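Local atomic coordinates of alkyl hydroperoxide reductase/ Thiol specific antioxidant/ Mal allergen (Burkholderia ambifaria, PDB entry 5ENU), a protein that probably reduces hydrogen peroxide and organic hydroperoxides as a thiol-dependent peroxidase of the peroxiredoxin (AhpC/TSA) family. Residues 11-16 / 136-141; 16-21 / 106-111; 39-44 / 74-79; 125-130 / 143-148. One frame throughout, in Å; residues are numbered along the deposited sequence.

Interaction 1 of 4, residues 11-16 / 136-141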
# COMPACT_ATOMS: atom_id res chain seq x y z
N VAL A 11 8.05 8.34 7.22
CA VAL A 11 6.70 8.91 7.30
C VAL A 11 6.23 8.98 8.75
O VAL A 11 6.55 8.11 9.58
CB VAL A 11 5.70 8.13 6.44
CG1 VAL A 11 6.19 8.02 4.99
CG2 VAL A 11 5.37 6.75 7.04
N GLU A 12 5.47 10.03 9.06
CA GLU A 12 4.83 10.21 10.36
C GLU A 12 3.45 10.82 10.17
O GLU A 12 3.25 11.69 9.32
CB GLU A 12 5.63 11.18 11.25
CG GLU A 12 6.99 10.66 11.69
CD GLU A 12 6.93 9.41 12.55
OE1 GLU A 12 5.90 9.16 13.22
OE2 GLU A 12 7.93 8.66 12.57
N VAL A 13 2.49 10.35 10.98
CA VAL A 13 1.16 10.94 10.97
C VAL A 13 1.25 12.43 11.26
O VAL A 13 2.02 12.86 12.13
CB VAL A 13 0.25 10.20 11.96
CG1 VAL A 13 -1.11 10.89 12.08
CG2 VAL A 13 0.05 8.76 11.51
N ASP A 14 0.47 13.22 10.54
CA ASP A 14 0.36 14.68 10.61
C ASP A 14 1.45 15.38 9.80
O ASP A 14 1.50 16.63 9.81
CB ASP A 14 0.36 15.26 12.04
CG ASP A 14 -0.85 14.86 12.87
OD1 ASP A 14 -1.84 14.36 12.30
OD2 ASP A 14 -0.80 15.07 14.11
N ARG A 15 2.32 14.66 9.12
CA ARG A 15 3.44 15.26 8.41
C ARG A 15 3.37 14.90 6.93
O ARG A 15 2.82 13.85 6.55
CB ARG A 15 4.80 14.80 8.99
CG ARG A 15 4.92 14.86 10.50
CD ARG A 15 4.92 16.25 11.08
NE ARG A 15 5.19 16.12 12.51
CZ ARG A 15 4.39 16.54 13.48
NH1 ARG A 15 3.28 17.19 13.21
NH2 ARG A 15 4.72 16.34 14.74
N GLN A 16 3.96 15.77 6.11
CA GLN A 16 4.04 15.53 4.67
C GLN A 16 4.71 14.19 4.39
O GLN A 16 5.70 13.83 5.02
CB GLN A 16 4.87 16.65 4.04
CG GLN A 16 4.65 16.78 2.55
CD GLN A 16 3.32 17.43 2.24
OE1 GLN A 16 2.88 18.30 2.97
NE2 GLN A 16 2.68 17.01 1.15
N GLY A 136 -1.28 15.46 0.43
CA GLY A 136 -0.04 14.72 0.58
C GLY A 136 0.40 14.47 2.01
O GLY A 136 1.55 14.05 2.22
N VAL A 137 -0.48 14.66 2.98
CA VAL A 137 -0.15 14.47 4.39
C VAL A 137 -0.63 13.10 4.86
O VAL A 137 -1.73 12.65 4.48
CB VAL A 137 -0.77 15.62 5.22
CG1 VAL A 137 -0.70 15.33 6.72
CG2 VAL A 137 -0.07 16.92 4.88
N LEU A 138 0.20 12.42 5.66
CA LEU A 138 -0.21 11.14 6.22
C LEU A 138 -1.23 11.37 7.33
O LEU A 138 -0.92 12.03 8.33
CB LEU A 138 1.00 10.38 6.76
CG LEU A 138 0.65 9.01 7.37
CD1 LEU A 138 -0.03 8.10 6.36
CD2 LEU A 138 1.89 8.30 7.98
N ARG A 139 -2.44 10.84 7.16
CA ARG A 139 -3.53 11.09 8.10
C ARG A 139 -3.73 9.93 9.06
O ARG A 139 -4.16 10.15 10.20
CB ARG A 139 -4.84 11.36 7.35
CG ARG A 139 -4.78 12.56 6.41
CD ARG A 139 -4.55 13.87 7.16
NE ARG A 139 -5.67 14.15 8.04
CZ ARG A 139 -6.75 14.84 7.70
NH1 ARG A 139 -6.87 15.35 6.47
NH2 ARG A 139 -7.73 15.01 8.58
N GLN A 140 -3.45 8.70 8.63
CA GLN A 140 -3.66 7.56 9.50
C GLN A 140 -2.78 6.41 9.02
O GLN A 140 -2.57 6.24 7.81
CB GLN A 140 -5.13 7.16 9.50
CG GLN A 140 -5.45 6.05 10.48
CD GLN A 140 -6.93 5.95 10.80
OE1 GLN A 140 -7.77 6.71 10.26
NE2 GLN A 140 -7.27 5.00 11.66
N ALA A 141 -2.26 5.65 9.98
CA ALA A 141 -1.49 4.44 9.71
C ALA A 141 -2.14 3.28 10.45
O ALA A 141 -2.65 3.45 11.57
CB ALA A 141 -0.05 4.59 10.20
O HOH W 1 3.27 14.50 0.01
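The flat carboxamide of Gln16, modelled in two conformers, meets Gly136 and Val137 with its two polar ends in the conformer described here. In it, OE1 rests on Val137 CG2 at 3.8 Å, whereas NE2 sees the Gly136 carbonyl at a poor angle and reaches it through a water, 2.8 Å from Gln16 NE2; Asp135 O takes a direct bond from the same NE2. Beyond this, backbone bonds take over, gripping Leu138 at both its polar atoms. Asp14 N donates nearly straight to Leu138 O (2.9 Å), and Leu138 N donates to Arg15 O at 3.1 Å. Val13 CA adds a CH contact to that Leu138 oxygen. Leu138 CD2 lies against the backbone of Glu12 and Val13. The same methyl meets Val11 CG2 at 3.9 Å and Val13 CG2 at 4.0 Å, each side chain crossing that of Leu138 at about a right angle. Val137 CG1 lies against Arg15 O. The chain from Glu12 to Arg15 is a type II beta turn, closed by Arg15 N to Glu12 O (3.1 Å) and docked on edge strand 138-143 of the central sheet in a thioredoxin-like fold.

Interaction 2 of 4, residues 16-21 / 106-111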
# COMPACT_ATOMS: atom_id res chain seq x y z
N GLN A 16 3.96 15.77 6.11
CA GLN A 16 4.04 15.53 4.67
C GLN A 16 4.71 14.19 4.39
O GLN A 16 5.70 13.83 5.02
CB GLN A 16 4.87 16.65 4.04
CG GLN A 16 4.65 16.78 2.55
CD GLN A 16 3.32 17.43 2.24
OE1 GLN A 16 2.88 18.30 2.97
NE2 GLN A 16 2.68 17.01 1.15
N VAL A 17 4.16 13.45 3.43
CA VAL A 17 4.87 12.25 2.95
C VAL A 17 5.91 12.68 1.92
O VAL A 17 5.57 13.38 0.95
CB VAL A 17 3.88 11.25 2.34
CG1 VAL A 17 4.62 10.04 1.77
CG2 VAL A 17 2.86 10.82 3.40
N PRO A 18 7.18 12.28 2.06
CA PRO A 18 8.17 12.59 1.03
C PRO A 18 7.77 12.05 -0.34
O PRO A 18 7.20 10.96 -0.46
CB PRO A 18 9.43 11.89 1.55
CG PRO A 18 9.25 11.89 3.08
CD PRO A 18 7.78 11.56 3.21
N ASP A 19 8.02 12.84 -1.40
CA ASP A 19 7.65 12.43 -2.75
C ASP A 19 8.50 11.23 -3.18
O ASP A 19 9.70 11.16 -2.88
CB ASP A 19 7.80 13.59 -3.75
CG ASP A 19 7.30 13.24 -5.19
OD1 ASP A 19 6.18 12.69 -5.38
OD2 ASP A 19 8.04 13.50 -6.16
N PHE A 20 7.87 10.29 -3.88
CA PHE A 20 8.48 9.05 -4.36
C PHE A 20 7.94 8.74 -5.75
O PHE A 20 6.86 9.20 -6.12
CB PHE A 20 8.22 7.88 -3.40
CG PHE A 20 6.76 7.53 -3.19
CD1 PHE A 20 6.06 6.77 -4.12
CD2 PHE A 20 6.10 7.94 -2.02
CE1 PHE A 20 4.73 6.43 -3.92
CE2 PHE A 20 4.76 7.60 -1.81
CZ PHE A 20 4.07 6.85 -2.76
N THR A 21 8.69 7.92 -6.49
CA THR A 21 8.26 7.37 -7.77
C THR A 21 8.68 5.91 -7.81
O THR A 21 9.76 5.56 -7.34
CB THR A 21 8.90 8.12 -8.94
OG1 THR A 21 8.65 9.52 -8.79
CG2 THR A 21 8.32 7.68 -10.24
N CYS A 106 9.20 0.47 1.06
CA CYS A 106 9.15 -0.25 2.33
C CYS A 106 10.02 0.42 3.38
O CYS A 106 9.67 0.48 4.56
CB CYS A 106 9.58 -1.70 2.14
SG CYS A 106 8.42 -2.77 1.28
N ALA A 107 11.17 0.96 2.94
CA ALA A 107 12.05 1.70 3.83
C ALA A 107 11.41 3.02 4.25
O ALA A 107 11.42 3.38 5.43
CB ALA A 107 13.38 1.94 3.13
N LEU A 108 10.85 3.75 3.28
CA LEU A 108 10.23 5.05 3.56
C LEU A 108 9.09 4.92 4.56
O LEU A 108 8.95 5.74 5.48
CB LEU A 108 9.76 5.68 2.26
CG LEU A 108 8.99 7.01 2.36
CD1 LEU A 108 9.82 8.05 3.09
CD2 LEU A 108 8.58 7.47 0.96
N PHE A 109 8.25 3.89 4.41
CA PHE A 109 7.10 3.67 5.28
C PHE A 109 7.41 2.80 6.48
O PHE A 109 6.54 2.60 7.33
CB PHE A 109 5.91 3.14 4.47
CG PHE A 109 5.26 4.21 3.63
CD1 PHE A 109 5.81 4.58 2.40
CD2 PHE A 109 4.12 4.86 4.08
CE1 PHE A 109 5.22 5.60 1.64
CE2 PHE A 109 3.52 5.88 3.33
CZ PHE A 109 4.08 6.25 2.11
N ASP A 110 8.64 2.29 6.56
CA ASP A 110 9.15 1.58 7.73
C ASP A 110 8.34 0.32 8.03
O ASP A 110 7.96 0.05 9.17
CB ASP A 110 9.29 2.50 8.95
CG ASP A 110 10.19 1.92 10.01
OD1 ASP A 110 11.10 1.13 9.68
OD2 ASP A 110 9.96 2.26 11.19
N VAL A 111 8.10 -0.49 6.99
CA VAL A 111 7.29 -1.71 7.13
C VAL A 111 8.12 -2.99 7.15
O VAL A 111 7.54 -4.07 7.27
CB VAL A 111 6.18 -1.81 6.06
CG1 VAL A 111 5.24 -0.61 6.12
CG2 VAL A 111 6.78 -1.96 4.66
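The last turn of helix 104-109, closed by a Schellman motif, presents Leu108 and Phe109 to Val17, Pro18 and Phe20 of the loop that leads into strand 21-22. The motif turns the chain at Asp110, whose phi is +61°, and Val111 N returns to Cys106 O at 3.1 Å, with weaker bonds from Asp110 N. The side chains that meet are all apolar. Leu108 works as a fork between two partners: CD1 lies by the pyrrolidine ring of Pro18, nearest its CG at 3.9 Å, and CD2 meets Phe20 CD2 at 3.9 Å while also approaching Pro18 O. The Phe20 side chain crosses those of both Leu108 and Phe109 at about a right angle. Phe20 CE2 comes up to the edge of the Phe109 ring, near its plane, 4.0 Å from CE1. The neighbouring ring atom, Phe109 CZ, touches Val17 CG1 at 3.8 Å. Val17, Phe20, Leu108 and Phe109 are buried, Pro18 only partly. Phe109 also meets the rings of Phe43 and Phe130, Phe20 leans on Leu41, and Val17 reaches Leu138 and Ile132, so the loop and the end of helix 104-109 meet over a face of the central sheet, on side chains of strands 38-43, 120-132 and 138-143.

Interaction 3 of 4, residues 39-44 / 74-79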
# COMPACT_ATOMS: atom_id res chain seq x y z
N LEU A 39 -5.23 8.95 -1.09
CA LEU A 39 -4.49 7.75 -1.48
C LEU A 39 -4.49 6.77 -0.32
O LEU A 39 -4.03 7.09 0.78
CB LEU A 39 -3.05 8.08 -1.88
CG LEU A 39 -2.15 6.86 -2.08
CD1 LEU A 39 -2.68 5.99 -3.21
CD2 LEU A 39 -0.72 7.28 -2.37
N VAL A 40 -5.02 5.57 -0.56
CA VAL A 40 -4.86 4.43 0.32
C VAL A 40 -3.68 3.64 -0.25
O VAL A 40 -3.80 3.04 -1.33
CB VAL A 40 -6.13 3.57 0.38
CG1 VAL A 40 -5.86 2.28 1.16
CG2 VAL A 40 -7.30 4.36 0.96
N LEU A 41 -2.55 3.67 0.44
CA LEU A 41 -1.36 2.93 0.02
C LEU A 41 -1.26 1.74 0.97
O LEU A 41 -0.99 1.92 2.16
CB LEU A 41 -0.14 3.84 0.14
CG LEU A 41 1.15 3.30 -0.47
CD1 LEU A 41 0.99 3.18 -1.99
CD2 LEU A 41 2.35 4.19 -0.09
N TYR A 42 -1.53 0.54 0.46
CA TYR A 42 -1.58 -0.64 1.33
C TYR A 42 -0.42 -1.57 0.99
O TYR A 42 -0.25 -1.95 -0.18
CB TYR A 42 -2.95 -1.35 1.34
CG TYR A 42 -3.27 -2.34 0.23
CD1 TYR A 42 -3.91 -1.93 -0.95
CD2 TYR A 42 -3.00 -3.70 0.39
CE1 TYR A 42 -4.23 -2.84 -1.95
CE2 TYR A 42 -3.33 -4.63 -0.61
CZ TYR A 42 -3.92 -4.18 -1.79
OH TYR A 42 -4.27 -5.07 -2.79
N PHE A 43 0.37 -1.91 2.01
CA PHE A 43 1.50 -2.83 1.86
C PHE A 43 1.05 -4.22 2.28
O PHE A 43 0.41 -4.38 3.34
CB PHE A 43 2.66 -2.41 2.77
CG PHE A 43 3.36 -1.15 2.32
CD1 PHE A 43 2.79 0.09 2.54
CD2 PHE A 43 4.60 -1.22 1.69
CE1 PHE A 43 3.45 1.25 2.13
CE2 PHE A 43 5.27 -0.06 1.27
CZ PHE A 43 4.68 1.17 1.49
N TYR A 44 1.36 -5.21 1.44
CA TYR A 44 0.98 -6.59 1.73
C TYR A 44 2.19 -7.49 1.51
O TYR A 44 3.03 -7.21 0.65
CB TYR A 44 -0.21 -7.05 0.86
CG TYR A 44 0.04 -7.00 -0.64
CD1 TYR A 44 -0.11 -5.82 -1.37
CD2 TYR A 44 0.43 -8.16 -1.33
CE1 TYR A 44 0.11 -5.80 -2.75
CE2 TYR A 44 0.64 -8.14 -2.70
CZ TYR A 44 0.49 -6.96 -3.41
OH TYR A 44 0.71 -6.93 -4.77
N ILE A 74 -3.70 1.91 -4.02
CA ILE A 74 -2.50 1.34 -4.61
C ILE A 74 -1.96 0.28 -3.64
O ILE A 74 -1.70 0.59 -2.47
CB ILE A 74 -1.42 2.39 -4.94
CG1 ILE A 74 -1.93 3.45 -5.91
CG2 ILE A 74 -0.15 1.70 -5.49
CD1 ILE A 74 -0.93 4.57 -6.17
N GLY A 75 -1.79 -0.96 -4.13
CA GLY A 75 -1.15 -2.00 -3.34
C GLY A 75 0.35 -2.02 -3.59
O GLY A 75 0.81 -1.67 -4.67
N VAL A 76 1.12 -2.37 -2.55
CA VAL A 76 2.59 -2.42 -2.63
C VAL A 76 3.08 -3.74 -2.06
O VAL A 76 2.75 -4.07 -0.92
CB VAL A 76 3.26 -1.27 -1.85
CG1 VAL A 76 4.77 -1.27 -2.15
CG2 VAL A 76 2.62 0.07 -2.19
N SER A 77 3.89 -4.46 -2.82
CA SER A 77 4.73 -5.51 -2.27
C SER A 77 6.06 -5.47 -3.01
O SER A 77 6.24 -4.71 -3.97
CB SER A 77 4.11 -6.91 -2.38
OG SER A 77 4.29 -7.44 -3.69
N ARG A 78 7.00 -6.31 -2.58
CA ARG A 78 8.31 -6.35 -3.23
C ARG A 78 8.36 -7.29 -4.43
O ARG A 78 9.42 -7.42 -5.06
CB ARG A 78 9.41 -6.69 -2.21
CG ARG A 78 9.48 -5.71 -1.03
CD ARG A 78 10.33 -6.24 0.12
NE ARG A 78 9.76 -7.46 0.70
CZ ARG A 78 10.41 -8.24 1.55
NH1 ARG A 78 11.64 -7.92 1.94
NH2 ARG A 78 9.82 -9.33 2.02
N ASP A 79 7.24 -7.95 -4.76
CA ASP A 79 7.20 -8.85 -5.91
C ASP A 79 7.50 -8.10 -7.21
O ASP A 79 7.33 -6.88 -7.31
CB ASP A 79 5.82 -9.53 -6.01
CG ASP A 79 5.55 -10.43 -4.83
OD1 ASP A 79 6.17 -11.52 -4.79
OD2 ASP A 79 4.79 -10.04 -3.92
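Val76 and Ile74 on one face of the sheet, and Tyr44, just past the end of its strand, bury the most surface where two parallel strands pair. Val76 lies side by side with Phe43, pointing the same way: its CB stands over one face of the Phe43 ring, 4.0 Å from the centroid, and CG1 touches CE2. Its other methyl, CG2, packs on Leu41 CD1 at 3.5 Å. Ile74 extends this apolar row, its CD1 meeting Leu39 CD1 at 3.7 Å and its CB facing Leu41 CD1. Tyr44, with CG between the backbone N and the carbonyl carbon (chi1 61°), lays one ring face over Ser77 CB, 3.9 Å from the centroid, while its OH bonds to Asp47. Next to it, the Tyr42 ring covers Gly75 CA in the same manner. The backbones are joined by four bonds: Ile74 N to Val40 O, Tyr42 N to Ile74 O, Val76 N to Tyr42 O (2.8 Å, the most bent at 146°) and Tyr44 N to Val76 O. These are the strands of a beta-alpha-beta crossover through helix 50-68, which covers the Tyr42 and Tyr44 side with Phe59, Glu55 and Cys52. Helix 104-109 packs on Leu41 and Phe43 from the opposite face, strand 120-132 flanks 38-43, and strand 97-99 pairs beyond 71-77.

Interaction 4 of 4, residues 125-130 / 143-148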
# COMPACT_ATOMS: atom_id res chain seq x y z
N ILE A 125 7.71 -8.10 5.09
CA ILE A 125 6.86 -6.91 5.17
C ILE A 125 5.82 -7.16 6.25
O ILE A 125 5.17 -8.21 6.25
CB ILE A 125 6.14 -6.66 3.83
CG1 ILE A 125 7.07 -6.08 2.77
CG2 ILE A 125 4.87 -5.76 4.01
CD1 ILE A 125 6.36 -5.80 1.46
N GLU A 126 5.62 -6.19 7.13
CA GLU A 126 4.51 -6.17 8.06
C GLU A 126 3.30 -5.57 7.34
O GLU A 126 3.37 -4.42 6.89
CB GLU A 126 4.91 -5.29 9.24
CG GLU A 126 3.88 -5.19 10.33
CD GLU A 126 4.42 -4.57 11.60
OE1 GLU A 126 4.83 -3.39 11.58
OE2 GLU A 126 4.46 -5.28 12.62
N ARG A 127 2.21 -6.34 7.19
CA ARG A 127 1.01 -5.84 6.52
C ARG A 127 0.55 -4.54 7.17
O ARG A 127 0.24 -4.51 8.36
CB ARG A 127 -0.12 -6.87 6.60
CG ARG A 127 -1.31 -6.55 5.69
CD ARG A 127 -2.49 -7.53 5.90
NE ARG A 127 -2.07 -8.93 5.80
CZ ARG A 127 -1.86 -9.57 4.65
NH1 ARG A 127 -1.43 -10.82 4.67
NH2 ARG A 127 -2.09 -8.97 3.48
N SER A 128 0.51 -3.46 6.39
CA SER A 128 0.30 -2.12 6.91
C SER A 128 -0.36 -1.28 5.83
O SER A 128 -0.11 -1.48 4.64
CB SER A 128 1.62 -1.44 7.30
OG SER A 128 2.37 -2.23 8.20
N THR A 129 -1.16 -0.30 6.26
CA THR A 129 -1.88 0.59 5.34
C THR A 129 -1.72 2.03 5.79
O THR A 129 -1.62 2.30 6.99
CB THR A 129 -3.34 0.20 5.26
OG1 THR A 129 -3.41 -1.17 4.86
CG2 THR A 129 -4.14 1.08 4.30
N PHE A 130 -1.69 2.93 4.81
CA PHE A 130 -1.48 4.35 5.05
C PHE A 130 -2.51 5.15 4.26
O PHE A 130 -2.72 4.89 3.08
CB PHE A 130 -0.07 4.72 4.61
CG PHE A 130 0.97 3.95 5.37
CD1 PHE A 130 1.43 4.41 6.61
CD2 PHE A 130 1.43 2.71 4.90
CE1 PHE A 130 2.36 3.67 7.34
CE2 PHE A 130 2.35 1.98 5.65
CZ PHE A 130 2.82 2.47 6.85
N ARG A 143 -0.65 -0.46 11.35
CA ARG A 143 0.55 -1.28 11.20
C ARG A 143 0.33 -2.69 11.73
O ARG A 143 -0.24 -2.87 12.82
CB ARG A 143 1.76 -0.64 11.89
CG ARG A 143 2.14 0.70 11.24
CD ARG A 143 3.43 1.26 11.87
NE ARG A 143 3.91 2.50 11.24
CZ ARG A 143 4.73 2.55 10.19
NH1 ARG A 143 5.16 1.43 9.60
NH2 ARG A 143 5.10 3.73 9.68
N GLY A 144 0.76 -3.69 10.96
CA GLY A 144 0.63 -5.06 11.44
C GLY A 144 -0.81 -5.47 11.65
O GLY A 144 -1.13 -6.19 12.60
N ILE A 145 -1.71 -5.00 10.80
CA ILE A 145 -3.11 -5.33 11.01
C ILE A 145 -3.46 -6.69 10.41
O ILE A 145 -2.78 -7.20 9.50
CB ILE A 145 -4.06 -4.21 10.51
CG1 ILE A 145 -3.59 -3.59 9.19
CG2 ILE A 145 -4.21 -3.11 11.61
CD1 ILE A 145 -3.56 -4.52 7.98
N LYS A 146 -4.54 -7.26 10.91
CA LYS A 146 -5.12 -8.45 10.30
C LYS A 146 -6.06 -8.02 9.18
O LYS A 146 -6.55 -6.89 9.15
CB LYS A 146 -5.85 -9.32 11.32
CG LYS A 146 -7.16 -8.71 11.86
CD LYS A 146 -7.90 -9.75 12.73
CE LYS A 146 -9.22 -9.21 13.27
NZ LYS A 146 -10.00 -10.29 13.93
N VAL A 147 -6.32 -8.93 8.24
CA VAL A 147 -7.18 -8.58 7.11
C VAL A 147 -8.64 -8.39 7.50
O VAL A 147 -9.25 -7.39 7.08
CB VAL A 147 -7.00 -9.56 5.93
CG1 VAL A 147 -7.93 -9.22 4.76
CG2 VAL A 147 -5.55 -9.56 5.47
N PRO A 148 -9.27 -9.29 8.27
CA PRO A 148 -10.71 -9.14 8.53
C PRO A 148 -11.06 -7.79 9.14
O PRO A 148 -10.44 -7.35 10.11
CB PRO A 148 -11.02 -10.29 9.49
CG PRO A 148 -10.06 -11.36 9.11
CD PRO A 148 -8.77 -10.58 8.81
O HOH W 2 4.58 -1.44 9.77
O HOH W 3 -2.11 -9.95 8.35
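Arg127 packs closely on Ile145 and Val147, whereas the polar ends of Glu126, Ser128 and Arg143 are joined largely through a water. On the packed side, Val147 CG2 stands over one face of the Arg127 guanidinium, 3.6 Å from NE, and Ile145 CD1 meets Arg127 CG at 3.8 Å. With chi3 at -52° the chain of Arg127 bends, and NE donates to a water (2.7 Å) that in turn donates to Ile145 O; NH2 is held by Glu55. Arg127 O accepts from Ile145 N at 3.2 Å and, weakly, from Gly144 N. Close by, Glu126 CG touches Gly144 CA at 3.4 Å. Arg143 and Phe130 form a second close patch. The edge of the Phe130 ring, atoms CE1 and CZ, abuts a face of the guanidinium, with ring and guanidinium planes 72° apart and Arg143 NH2 3.6 Å from Phe130 CE1. Between these patches the chain leaves strand 138-143, the neighbour of strand 120-132, and turns at Gly144, whose positive phi starts the loop to helix 150-160. Arg127 also touches Cys52 on helix 50-68, the counterpart of the helix that in peroxiredoxins bears the peroxidatic cysteine. The looser side is that of the Glu126 carboxylate, which stays apart from the Arg143 guanidinium; a water links them, donating to Glu126 OE1 and Ser128 OG and accepting from Arg143 NH1. Arg143 NH1 is further fixed by Phe109 O, and Ser128 OG donates to Glu126 O at 2.7 Å.

From the N terminus, residues 11-16 open interaction 1, which closes only at 136-141 and encloses interactions 2 and 3. Interaction 2 starts at Gln16, shared with interaction 1, and closes at 106-111; interaction 3, from 39-44 to 74-79, lies wholly within that span. Interaction 4 opens later, after interactions 2 and 3 have closed, and crosses interaction 1, since 136-141 falls between 125-130 and 143-148. Spatially, interaction 2 brings the N-terminal loop and helix 104-109 together against the sheet, and Val111 O meets Glu126 N between interactions 2 and 4. Interactions 3 and 4 meet through backbone bonds between strands 38-43 and 120-132, and interactions 1 and 4 through Leu138, Ala141 and Phe130.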